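PDB 3FVV: histidinol-phosphatase from Bordetella pertussis, which probably catalyses the hydrolysis of L-histidinol phosphate to L-histidinol and phosphate, as a magnesium-dependent member of the HAD-like hydrolase superfamily. Local coordinates for residues A7-D12 / R102-A107; G67-H72 / N118-A123; D138-Y141 / Y146-R149. All coordinates share one frame; numbering follows the deposited sequence.

Overall arrangement
Contact 1 (7-12 with 102-107) runs from the packing of helix 95-106 on the core sheet to the sulfate at the C-terminal end of strand 5-9, the presumed phosphate site of the HAD fold. Contact 2 (67-72 with 118-123) joins the helical cap to the core helix that starts beside that site; its centre is about 24 Å from that of contact 1, yet Leu11 CD2 and Thr122 CG2 touch at 3.4 Å. Contact 3 (138-141 with 146-149) is a hairpin centred about 8 Å from contact 2. There Ser119 OG lies 2.8 Å from Asp138 OD1, a probable hydrogen bond. Contacts 1 and 3 share the sheet, their nearest atoms about 12 Å apart.

Contact 1 of 3, residues A7-D12 / R102-A107; sequences ALFDLD and RGHLAA. With SO4 (sulfate ion), chain C.
In the Rossmann-like core of the HAD fold, helix 95-106 lies against the sheet beside strand 5-9, and His104 is the helix residue that meets Ala7 and Phe9. The imidazole is put there by a first torsion that sets CG anti to the carbonyl carbon (chi1 -74°), directing the ring at the strand. Ala7 CB sits over one face of it, 3.8 Å from the ring centroid and displaced toward the rim; its distance to His104 ND1 is 3.6 Å. This is a CH-pi contact. Phe9, two residues on and also directed at the helix, brings CZ to 3.6 Å from His104 CD2, which lies at the edge of the phenyl ring near its plane. With centroids 5.6 Å apart and planes at 67°, the pair is oblique. Both imidazole nitrogens are occupied elsewhere, ND1 by Asp109 OD2 and NE2 by Tyr184 OH. These two bonds fix the rotation of the buried ring, leaving its carbons to meet Phe9.

Past Phe9 the chain enters Asp10-Leu11-Asp12, which fits the DxD signature of HAD motif I; in relatives the first aspartate is the nucleophile, and its carboxylate and the backbone carbonyl of the second help hold magnesium. A sulfate, probably from the crystallisation liquor, lies here in a position consistent with that of a substrate phosphate. Ala116 N, Thr115 OG1 and Lys160 NZ also bind it, and Lys160 NZ forms a salt bridge with Asp10 OD1. The backbone supplies two donors to a single sulfate oxygen: Leu11 N reaches O1 at 3.2 Å, while Asp12 N makes the straighter bond to the same O1, 3.0 Å long with an N-H...O angle of 174°.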
ATOM      1  N   ALA A   7       5.640   3.030 -14.080  1.00 12.80           N
ATOM      2  CA  ALA A   7       5.766   1.860 -13.260  1.00 12.07           C
ATOM      3  C   ALA A   7       5.096   2.037 -11.911  1.00 12.05           C
ATOM      4  O   ALA A   7       5.531   2.852 -11.075  1.00 13.93           O
ATOM      5  CB  ALA A   7       7.325   1.519 -13.079  1.00 11.27           C
ATOM      6  N   LEU A   8       4.087   1.221 -11.660  1.00 11.79           N
ATOM      7  CA  LEU A   8       3.315   1.258 -10.445  1.00 12.29           C
ATOM      8  C   LEU A   8       3.604  -0.011  -9.637  1.00 12.84           C
ATOM      9  O   LEU A   8       3.604  -1.139 -10.171  1.00 12.49           O
ATOM     10  CB  LEU A   8       1.813   1.306 -10.771  1.00 12.31           C
ATOM     11  CG  LEU A   8       1.427   2.467 -11.731  1.00 12.67           C
ATOM     12  CD1 LEU A   8      -0.096   2.369 -12.098  1.00 10.89           C
ATOM     13  CD2 LEU A   8       1.780   3.832 -11.193  1.00 12.22           C
ATOM     14  N   PHE A   9       3.789   0.195  -8.338  1.00 12.26           N
ATOM     15  CA  PHE A   9       4.033  -0.869  -7.400  1.00 12.53           C
ATOM     16  C   PHE A   9       3.020  -0.929  -6.283  1.00 12.50           C
ATOM     17  O   PHE A   9       2.827   0.027  -5.565  1.00 12.07           O
ATOM     18  CB  PHE A   9       5.427  -0.694  -6.827  1.00 11.67           C
ATOM     19  CG  PHE A   9       6.464  -0.573  -7.856  1.00 12.95           C
ATOM     20  CD1 PHE A   9       7.005  -1.705  -8.438  1.00 10.82           C
ATOM     21  CD2 PHE A   9       6.877   0.670  -8.281  1.00 11.69           C
ATOM     22  CE1 PHE A   9       7.957  -1.602  -9.399  1.00 11.28           C
ATOM     23  CE2 PHE A   9       7.852   0.804  -9.243  1.00 14.54           C
ATOM     24  CZ  PHE A   9       8.423  -0.338  -9.787  1.00 12.76           C
ATOM     25  N   ASP A  10       2.406  -2.081  -6.124  1.00 13.65           N
ATOM     26  CA  ASP A  10       1.712  -2.428  -4.873  1.00 13.44           C
ATOM     27  C   ASP A  10       2.751  -2.547  -3.741  1.00 12.99           C
ATOM     28  O   ASP A  10       3.914  -2.800  -3.988  1.00 12.84           O
ATOM     29  CB  ASP A  10       0.973  -3.771  -5.077  1.00 14.69           C
ATOM     30  CG  ASP A  10       0.122  -4.178  -3.843  1.00 16.66           C
ATOM     31  OD1 ASP A  10      -0.707  -3.319  -3.392  1.00 17.60           O
ATOM     32  OD2 ASP A  10       0.295  -5.306  -3.319  1.00 22.39           O
ATOM     33  N   LEU A  11       2.358  -2.363  -2.488  1.00 13.97           N
ATOM     34  CA  LEU A  11       3.290  -2.504  -1.373  1.00 12.90           C
ATOM     35  C   LEU A  11       3.170  -3.837  -0.611  1.00 13.44           C
ATOM     36  O   LEU A  11       4.097  -4.660  -0.647  1.00 12.10           O
ATOM     37  CB  LEU A  11       3.135  -1.357  -0.372  1.00 13.87           C
ATOM     38  CG  LEU A  11       4.053  -1.397   0.845  1.00 13.71           C
ATOM     39  CD1 LEU A  11       5.467  -1.297   0.411  1.00  9.24           C
ATOM     40  CD2 LEU A  11       3.703  -0.227   1.890  1.00 15.37           C
ATOM     41  N   ASP A  12       2.041  -4.062   0.050  1.00 13.38           N
ATOM     42  CA  ASP A  12       1.974  -5.141   1.038  1.00 13.62           C
ATOM     43  C   ASP A  12       1.990  -6.476   0.354  1.00 13.05           C
ATOM     44  O   ASP A  12       1.157  -6.732  -0.477  1.00 12.36           O
ATOM     45  CB  ASP A  12       0.760  -4.964   1.957  1.00 13.81           C
ATOM     46  CG  ASP A  12       0.805  -3.630   2.717  1.00 15.05           C
ATOM     47  OD1 ASP A  12       1.843  -3.275   3.297  1.00 14.67           O
ATOM     48  OD2 ASP A  12      -0.172  -2.884   2.691  1.00 20.22           O
ATOM     49  N   ARG A 102      14.393  -0.316  -8.496  1.00 12.30           N
ATOM     50  CA  ARG A 102      15.538   0.370  -8.990  1.00 13.78           C
ATOM     51  C   ARG A 102      15.709   0.258 -10.465  1.00 13.53           C
ATOM     52  O   ARG A 102      16.118   1.246 -11.117  1.00 13.54           O
ATOM     53  CB  ARG A 102      16.758  -0.119  -8.250  1.00 14.45           C
ATOM     54  CG  ARG A 102      17.997   0.488  -8.705  1.00 23.81           C
ATOM     55  CD  ARG A 102      19.150   0.007  -7.822  1.00 33.24           C
ATOM     56  NE  ARG A 102      18.910   0.281  -6.387  1.00 38.39           N
ATOM     57  CZ  ARG A 102      19.868   0.587  -5.499  1.00 43.13           C
ATOM     58  NH1 ARG A 102      21.159   0.693  -5.867  1.00 45.21           N
ATOM     59  NH2 ARG A 102      19.533   0.822  -4.230  1.00 42.77           N
ATOM     60  N   GLY A 103      15.409  -0.911 -11.014  1.00 12.97           N
ATOM     61  CA  GLY A 103      15.471  -1.078 -12.467  1.00 12.70           C
ATOM     62  C   GLY A 103      14.581  -0.082 -13.207  1.00 12.34           C
ATOM     63  O   GLY A 103      14.955   0.483 -14.245  1.00 10.83           O
ATOM     64  N   HIS A 104      13.377   0.124 -12.693  1.00 12.30           N
ATOM     65  CA  HIS A 104      12.447   1.051 -13.371  1.00 11.32           C
ATOM     66  C   HIS A 104      12.933   2.482 -13.138  1.00 11.33           C
ATOM     67  O   HIS A 104      12.929   3.280 -14.071  1.00 12.90           O
ATOM     68  CB  HIS A 104      11.048   0.867 -12.891  1.00 11.17           C
ATOM     69  CG  HIS A 104      10.391  -0.378 -13.394  1.00 11.56           C
ATOM     70  ND1 HIS A 104       9.857  -0.468 -14.663  1.00  9.74           N
ATOM     71  CD2 HIS A 104      10.106  -1.553 -12.779  1.00 12.19           C
ATOM     72  CE1 HIS A 104       9.307  -1.662 -14.813  1.00 13.57           C
ATOM     73  NE2 HIS A 104       9.471  -2.351 -13.696  1.00 13.84           N
ATOM     74  N   LEU A 105      13.437   2.812 -11.955  1.00 11.07           N
ATOM     75  CA  LEU A 105      13.967   4.156 -11.751  1.00 12.03           C
ATOM     76  C   LEU A 105      15.079   4.477 -12.733  1.00 11.60           C
ATOM     77  O   LEU A 105      15.107   5.555 -13.337  1.00 10.86           O
ATOM     78  CB  LEU A 105      14.447   4.415 -10.292  1.00 11.24           C
ATOM     79  CG  LEU A 105      13.322   4.521  -9.240  1.00 12.33           C
ATOM     80  CD1 LEU A 105      13.885   4.374  -7.823  1.00 11.45           C
ATOM     81  CD2 LEU A 105      12.552   5.858  -9.341  1.00 11.03           C
ATOM     82  N   ALA A 106      15.990   3.526 -12.853  1.00 11.62           N
ATOM     83  CA  ALA A 106      17.163   3.663 -13.663  1.00 12.97           C
ATOM     84  C   ALA A 106      16.774   3.773 -15.148  1.00 12.68           C
ATOM     85  O   ALA A 106      17.477   4.443 -15.907  1.00 12.59           O
ATOM     86  CB  ALA A 106      18.198   2.490 -13.394  1.00 11.76           C
ATOM     87  N   ALA A 107      15.657   3.171 -15.565  1.00 12.20           N
ATOM     88  CA  ALA A 107      15.255   3.295 -16.982  1.00 11.68           C
ATOM     89  C   ALA A 107      14.662   4.662 -17.318  1.00 12.42           C
ATOM     90  O   ALA A 107      14.364   4.950 -18.468  1.00 13.32           O
ATOM     91  CB  ALA A 107      14.255   2.143 -17.389  1.00 11.14           C
TER
HETATM   92  S   SO4 C 233      -1.717  -2.901  -0.451  1.00 25.07           S
HETATM   93  O1  SO4 C 233      -0.303  -2.411  -0.667  1.00 21.78           O
HETATM   94  O2  SO4 C 233      -2.753  -2.100  -1.210  1.00 17.15           O
HETATM   95  O3  SO4 C 233      -1.676  -4.323  -0.750  1.00 24.98           O
HETATM   96  O4  SO4 C 233      -2.104  -2.770   0.962  1.00 20.50           O

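Contact 2 of 3, residues G67-H72 / N118-A123; sequences GLLAAH and NSFVTA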
ATOM      1  N   GLY A  67      -8.401   5.090  13.026  1.00 14.68           N
ATOM      2  CA  GLY A  67      -8.771   5.394  14.389  1.00 14.02           C
ATOM      3  C   GLY A  67      -7.561   5.187  15.264  1.00 15.70           C
ATOM      4  O   GLY A  67      -7.442   5.819  16.299  1.00 15.96           O
ATOM      5  N   LEU A  68      -6.632   4.323  14.858  1.00 15.43           N
ATOM      6  CA  LEU A  68      -5.402   4.199  15.623  1.00 15.78           C
ATOM      7  C   LEU A  68      -4.554   5.504  15.631  1.00 15.00           C
ATOM      8  O   LEU A  68      -3.860   5.798  16.578  1.00 14.04           O
ATOM      9  CB  LEU A  68      -4.577   3.039  15.085  1.00 14.33           C
ATOM     10  CG  LEU A  68      -5.243   1.670  15.301  1.00 17.02           C
ATOM     11  CD1 LEU A  68      -4.496   0.562  14.578  1.00 12.27           C
ATOM     12  CD2 LEU A  68      -5.335   1.429  16.785  1.00 17.00           C
ATOM     13  N   LEU A  69      -4.613   6.248  14.534  1.00 14.10           N
ATOM     14  CA  LEU A  69      -3.931   7.542  14.410  1.00 13.30           C
ATOM     15  C   LEU A  69      -4.610   8.680  15.184  1.00 13.35           C
ATOM     16  O   LEU A  69      -3.942   9.591  15.727  1.00 12.95           O
ATOM     17  CB  LEU A  69      -3.842   7.888  12.922  1.00 12.47           C
ATOM     18  CG  LEU A  69      -3.139   6.908  11.953  1.00 10.02           C
ATOM     19  CD1 LEU A  69      -3.171   7.557  10.542  1.00  7.91           C
ATOM     20  CD2 LEU A  69      -1.693   6.527  12.332  1.00 10.20           C
ATOM     21  N   ALA A  70      -5.940   8.596  15.266  1.00 13.45           N
ATOM     22  CA  ALA A  70      -6.781   9.591  15.912  1.00 12.74           C
ATOM     23  C   ALA A  70      -6.530   9.631  17.418  1.00 13.09           C
ATOM     24  O   ALA A  70      -6.774  10.644  18.062  1.00 13.45           O
ATOM     25  CB  ALA A  70      -8.328   9.322  15.569  1.00 11.75           C
ATOM     26  N   ALA A  71      -5.977   8.567  17.979  1.00 13.86           N
ATOM     27  CA  ALA A  71      -5.810   8.454  19.432  1.00 14.20           C
ATOM     28  C   ALA A  71      -4.558   9.188  19.975  1.00 15.00           C
ATOM     29  O   ALA A  71      -4.325   9.213  21.158  1.00 14.70           O
ATOM     30  CB  ALA A  71      -5.866   6.936  19.855  1.00 13.47           C
ATOM     31  N   HIS A  72      -3.787   9.879  19.110  1.00 15.86           N
ATOM     32  CA  HIS A  72      -2.471  10.390  19.486  1.00 14.14           C
ATOM     33  C   HIS A  72      -2.050  11.633  18.735  1.00 14.25           C
ATOM     34  O   HIS A  72      -2.488  11.905  17.631  1.00 14.83           O
ATOM     35  CB  HIS A  72      -1.423   9.345  19.121  1.00 14.33           C
ATOM     36  CG  HIS A  72      -1.637   8.040  19.772  1.00 13.63           C
ATOM     37  ND1 HIS A  72      -2.026   6.918  19.075  1.00 19.55           N
ATOM     38  CD2 HIS A  72      -1.541   7.674  21.057  1.00 14.11           C
ATOM     39  CE1 HIS A  72      -2.169   5.918  19.913  1.00 18.42           C
ATOM     40  NE2 HIS A  72      -1.861   6.344  21.118  1.00 16.43           N
ATOM     41  N   ASN A 118      -2.568   3.320   4.618  1.00 12.29           N
ATOM     42  CA  ASN A 118      -2.663   4.782   4.651  1.00 11.50           C
ATOM     43  C   ASN A 118      -1.325   5.515   4.500  1.00 11.78           C
ATOM     44  O   ASN A 118      -0.250   5.001   4.934  1.00  8.58           O
ATOM     45  CB  ASN A 118      -3.464   5.241   5.885  1.00 11.70           C
ATOM     46  CG  ASN A 118      -2.673   5.210   7.179  1.00 11.22           C
ATOM     47  OD1 ASN A 118      -1.866   6.109   7.414  1.00  8.98           O
ATOM     48  ND2 ASN A 118      -2.985   4.256   8.073  1.00  8.25           N
ATOM     49  N   SER A 119      -1.402   6.694   3.854  1.00  9.64           N
ATOM     50  CA  SER A 119      -0.238   7.486   3.533  1.00 11.20           C
ATOM     51  C   SER A 119       0.630   7.942   4.745  1.00 10.82           C
ATOM     52  O   SER A 119       1.822   8.101   4.600  1.00 10.20           O
ATOM     53  CB  SER A 119      -0.594   8.689   2.640  1.00 11.24           C
ATOM     54  OG  SER A 119      -1.497   9.544   3.312  1.00 11.91           O
ATOM     55  N   PHE A 120       0.074   8.070   5.948  1.00 11.32           N
ATOM     56  CA  PHE A 120       0.912   8.289   7.097  1.00  9.86           C
ATOM     57  C   PHE A 120       1.873   7.102   7.322  1.00 10.02           C
ATOM     58  O   PHE A 120       3.057   7.272   7.576  1.00 10.52           O
ATOM     59  CB  PHE A 120       0.116   8.546   8.403  1.00 11.22           C
ATOM     60  CG  PHE A 120       1.019   8.673   9.590  1.00  9.73           C
ATOM     61  CD1 PHE A 120       1.727   9.841   9.808  1.00 12.99           C
ATOM     62  CD2 PHE A 120       1.286   7.590  10.396  1.00 13.28           C
ATOM     63  CE1 PHE A 120       2.633   9.946  10.875  1.00 12.70           C
ATOM     64  CE2 PHE A 120       2.208   7.701  11.445  1.00 10.00           C
ATOM     65  CZ  PHE A 120       2.854   8.871  11.663  1.00 10.82           C
ATOM     66  N   VAL A 121       1.335   5.911   7.248  1.00  9.72           N
ATOM     67  CA  VAL A 121       2.112   4.693   7.423  1.00 10.65           C
ATOM     68  C   VAL A 121       3.048   4.429   6.259  1.00 10.77           C
ATOM     69  O   VAL A 121       4.134   3.960   6.477  1.00 11.54           O
ATOM     70  CB  VAL A 121       1.163   3.452   7.690  1.00 10.92           C
ATOM     71  CG1 VAL A 121       1.947   2.117   7.660  1.00  9.69           C
ATOM     72  CG2 VAL A 121       0.429   3.649   9.025  1.00 10.33           C
ATOM     73  N   THR A 122       2.683   4.787   5.040  1.00  9.98           N
ATOM     74  CA  THR A 122       3.470   4.371   3.878  1.00 11.14           C
ATOM     75  C   THR A 122       4.375   5.413   3.247  1.00 11.11           C
ATOM     76  O   THR A 122       5.219   5.064   2.468  1.00 10.82           O
ATOM     77  CB  THR A 122       2.562   3.783   2.774  1.00 10.75           C
ATOM     78  OG1 THR A 122       1.454   4.664   2.533  1.00 10.79           O
ATOM     79  CG2 THR A 122       2.018   2.390   3.216  1.00 10.91           C
ATOM     80  N   ALA A 123       4.171   6.685   3.547  1.00 10.71           N
ATOM     81  CA  ALA A 123       5.057   7.744   2.994  1.00 11.15           C
ATOM     82  C   ALA A 123       6.549   7.464   3.191  1.00 10.18           C
ATOM     83  O   ALA A 123       7.307   7.502   2.229  1.00 12.31           O
ATOM     84  CB  ALA A 123       4.641   9.145   3.488  1.00 10.20           C
TER
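Leu69 spreads its two methyl groups over the start of helix 119-128, CD1 against Asn118 and CD2 against the ring of Phe120. Its CB is directed at the other segment, and with CG anti to the carbonyl carbon (chi1 -57°) the branch carries both methyls to the helix start. CD1 lies 3.7 Å from Asn118 OD1 and 4.0 Å from Phe120 CB, so one methyl meets both an amide oxygen and an aliphatic carbon. The second, CD2, comes to 3.7 Å from Phe120 CD2 and 4.2 Å from Phe120 CE2, approaching the phenyl obliquely. The backbones stay well separated, Leu69 CA and Phe120 CA being 8.8 Å apart, which leaves the contact to side chains.

The two helices belong to different parts of a HAD hydrolase. Helix 58-70 is one of the helices inserted between strand 5-9 and strand 110-115, a helical cap of the C1 type, as in SerB relatives; helix 119-128 follows strand 110-115 in the core. Trp24, on cap helix 20-30, touches both Leu69 and Phe120, and Leu69 also packs on Tyr146 of strand 145-147. From helix 74-89, Leu77 touches Phe120 and His81 meets its ring edge-to-face.

Asn118, on the core side, occupies the N-cap position. Its CG stands between the backbone N and the carbonyl carbon (chi1 78°), which folds the amide back over the first turn. Val121 N donates to Asn118 OD1 at 3.2 Å with an N-H...O angle of 157°, a capping bond whose donor lies well above the carbonyl plane.

Contact 3 of 3, residues D138-Y141 / Y146-R149; sequences DPEY and YTGR
Glu140 holds CG anti to its backbone N (chi1 180°) and runs extended beyond it, while Arg149 is bent at chi3, so that the two side chains lie alongside each other across the hairpin of strands 133-142 and 145-147. The result is a side-on, two-nitrogen salt bridge: Arg149 NE donates to Glu140 OE1 at 2.9 Å and Arg149 NH2 to Glu140 OE2 at 2.8 Å. Carboxylate and guanidinium planes are only 24° apart, and OE2 is met on its syn lone pair. Thr147 OG1 also donates to OE1, though the modelled separation is doubtfully short; the same OG1 accepts from Arg149 N, an ST turn.

Backbone bonds flank this group, Glu140 N to Arg149 O at 2.8 Å and Thr147 N to Glu140 O at 3.0 Å. A water accepts from Gly148 N and donates to Glu140 O and Arg149 O, bridging the strands where the chain turns a corner. Tyr141 and Tyr146 form an antiparallel non-hydrogen-bonded pair, and their rings meet edge-to-face with planes at 56°: Tyr141 CD1 stands 3.5 Å above the centre of the Tyr146 ring.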
ATOM      1  N   ASP A 138      -5.711   8.160   2.051  1.00 12.75           N
ATOM      2  CA  ASP A 138      -5.264   9.306   2.805  1.00 13.97           C
ATOM      3  C   ASP A 138      -6.125   9.501   4.025  1.00 14.39           C
ATOM      4  O   ASP A 138      -7.359   9.615   3.937  1.00 13.35           O
ATOM      5  CB  ASP A 138      -5.280  10.597   1.976  1.00 13.83           C
ATOM      6  CG  ASP A 138      -4.223  10.572   0.848  1.00 18.19           C
ATOM      7  OD1 ASP A 138      -3.056  10.136   1.092  1.00 17.95           O
ATOM      8  OD2 ASP A 138      -4.590  10.984  -0.275  1.00 20.15           O
ATOM      9  N   PRO A 139      -5.464   9.628   5.170  1.00 14.35           N
ATOM     10  CA  PRO A 139      -6.202   9.922   6.378  1.00 13.85           C
ATOM     11  C   PRO A 139      -6.539  11.397   6.449  1.00 14.60           C
ATOM     12  O   PRO A 139      -5.672  12.232   6.213  1.00 14.37           O
ATOM     13  CB  PRO A 139      -5.221   9.526   7.510  1.00 15.53           C
ATOM     14  CG  PRO A 139      -3.948   9.403   6.962  1.00 14.39           C
ATOM     15  CD  PRO A 139      -4.012   9.522   5.397  1.00 13.71           C
ATOM     16  N   GLU A 140      -7.795  11.737   6.742  1.00 13.32           N
ATOM     17  CA  GLU A 140      -8.148  13.121   6.990  1.00 13.10           C
ATOM     18  C   GLU A 140      -7.358  13.623   8.234  1.00 12.16           C
ATOM     19  O   GLU A 140      -7.301  12.939   9.292  1.00 10.14           O
ATOM     20  CB  GLU A 140      -9.654  13.249   7.227  1.00 12.62           C
ATOM     21  CG  GLU A 140     -10.137  14.628   7.495  1.00 16.12           C
ATOM     22  CD  GLU A 140     -11.630  14.615   7.963  1.00 18.71           C
ATOM     23  OE1 GLU A 140     -12.014  13.856   8.890  1.00 18.10           O
ATOM     24  OE2 GLU A 140     -12.408  15.346   7.362  1.00 21.94           O
ATOM     25  N   TYR A 141      -6.797  14.815   8.077  1.00 10.35           N
ATOM     26  CA  TYR A 141      -6.006  15.523   9.108  1.00 12.29           C
ATOM     27  C   TYR A 141      -6.609  16.868   9.217  1.00 11.46           C
ATOM     28  O   TYR A 141      -6.699  17.558   8.216  1.00 13.60           O
ATOM     29  CB  TYR A 141      -4.579  15.687   8.624  1.00 11.53           C
ATOM     30  CG  TYR A 141      -3.596  16.212   9.635  1.00 12.92           C
ATOM     31  CD1 TYR A 141      -3.172  15.430  10.691  1.00 13.80           C
ATOM     32  CD2 TYR A 141      -3.021  17.446   9.480  1.00 14.02           C
ATOM     33  CE1 TYR A 141      -2.240  15.896  11.584  1.00 14.66           C
ATOM     34  CE2 TYR A 141      -2.040  17.934  10.378  1.00 13.63           C
ATOM     35  CZ  TYR A 141      -1.657  17.152  11.433  1.00 15.99           C
ATOM     36  OH  TYR A 141      -0.707  17.608  12.350  1.00  9.56           O
ATOM     37  N   TYR A 146      -5.172  13.569  13.161  1.00 12.77           N
ATOM     38  CA  TYR A 146      -5.938  12.643  12.336  1.00 12.98           C
ATOM     39  C   TYR A 146      -7.327  12.454  12.924  1.00 12.60           C
ATOM     40  O   TYR A 146      -7.486  12.284  14.137  1.00 12.45           O
ATOM     41  CB  TYR A 146      -5.171  11.332  12.245  1.00 12.83           C
ATOM     42  CG  TYR A 146      -3.956  11.567  11.446  1.00 11.02           C
ATOM     43  CD1 TYR A 146      -4.044  11.865  10.093  1.00  8.79           C
ATOM     44  CD2 TYR A 146      -2.716  11.551  12.020  1.00 11.54           C
ATOM     45  CE1 TYR A 146      -2.892  12.089   9.329  1.00  8.72           C
ATOM     46  CE2 TYR A 146      -1.593  11.815  11.276  1.00 10.87           C
ATOM     47  CZ  TYR A 146      -1.663  12.074   9.935  1.00  9.50           C
ATOM     48  OH  TYR A 146      -0.484  12.334   9.238  1.00 10.16           O
ATOM     49  N   THR A 147      -8.346  12.572  12.088  1.00 13.15           N
ATOM     50  CA  THR A 147      -9.728  12.484  12.564  1.00 14.30           C
ATOM     51  C   THR A 147     -10.278  11.052  12.651  1.00 13.85           C
ATOM     52  O   THR A 147     -11.318  10.836  13.271  1.00 14.24           O
ATOM     53  CB  THR A 147     -10.685  13.211  11.621  1.00 14.96           C
ATOM     54  OG1 THR A 147     -10.635  12.551  10.357  1.00 14.20           O
ATOM     55  CG2 THR A 147     -10.298  14.723  11.480  1.00 16.03           C
ATOM     56  N   GLY A 148      -9.622  10.073  12.026  1.00 12.21           N
ATOM     57  CA  GLY A 148     -10.233   8.744  11.891  1.00 12.65           C
ATOM     58  C   GLY A 148     -11.035   8.480  10.619  1.00 13.91           C
ATOM     59  O   GLY A 148     -11.450   7.317  10.359  1.00 13.08           O
ATOM     60  N   ARG A 149     -11.216   9.524   9.788  1.00 14.70           N
ATOM     61  CA  ARG A 149     -11.931   9.421   8.535  1.00 14.25           C
ATOM     62  C   ARG A 149     -11.001   9.415   7.317  1.00 14.99           C
ATOM     63  O   ARG A 149      -9.864   9.939   7.355  1.00 15.39           O
ATOM     64  CB  ARG A 149     -12.930  10.580   8.421  1.00 14.87           C
ATOM     65  CG  ARG A 149     -13.863  10.723   9.651  1.00 18.53           C
ATOM     66  CD  ARG A 149     -15.077  11.570   9.320  1.00 23.25           C
ATOM     67  NE  ARG A 149     -14.684  12.853   8.717  1.00 25.44           N
ATOM     68  CZ  ARG A 149     -15.550  13.775   8.291  1.00 28.04           C
ATOM     69  NH1 ARG A 149     -16.844  13.597   8.456  1.00 27.09           N
ATOM     70  NH2 ARG A 149     -15.120  14.912   7.758  1.00 27.95           N
TER
HETATM   71  O   HOH W   1      -8.012  10.332   9.668  1.00  9.63           O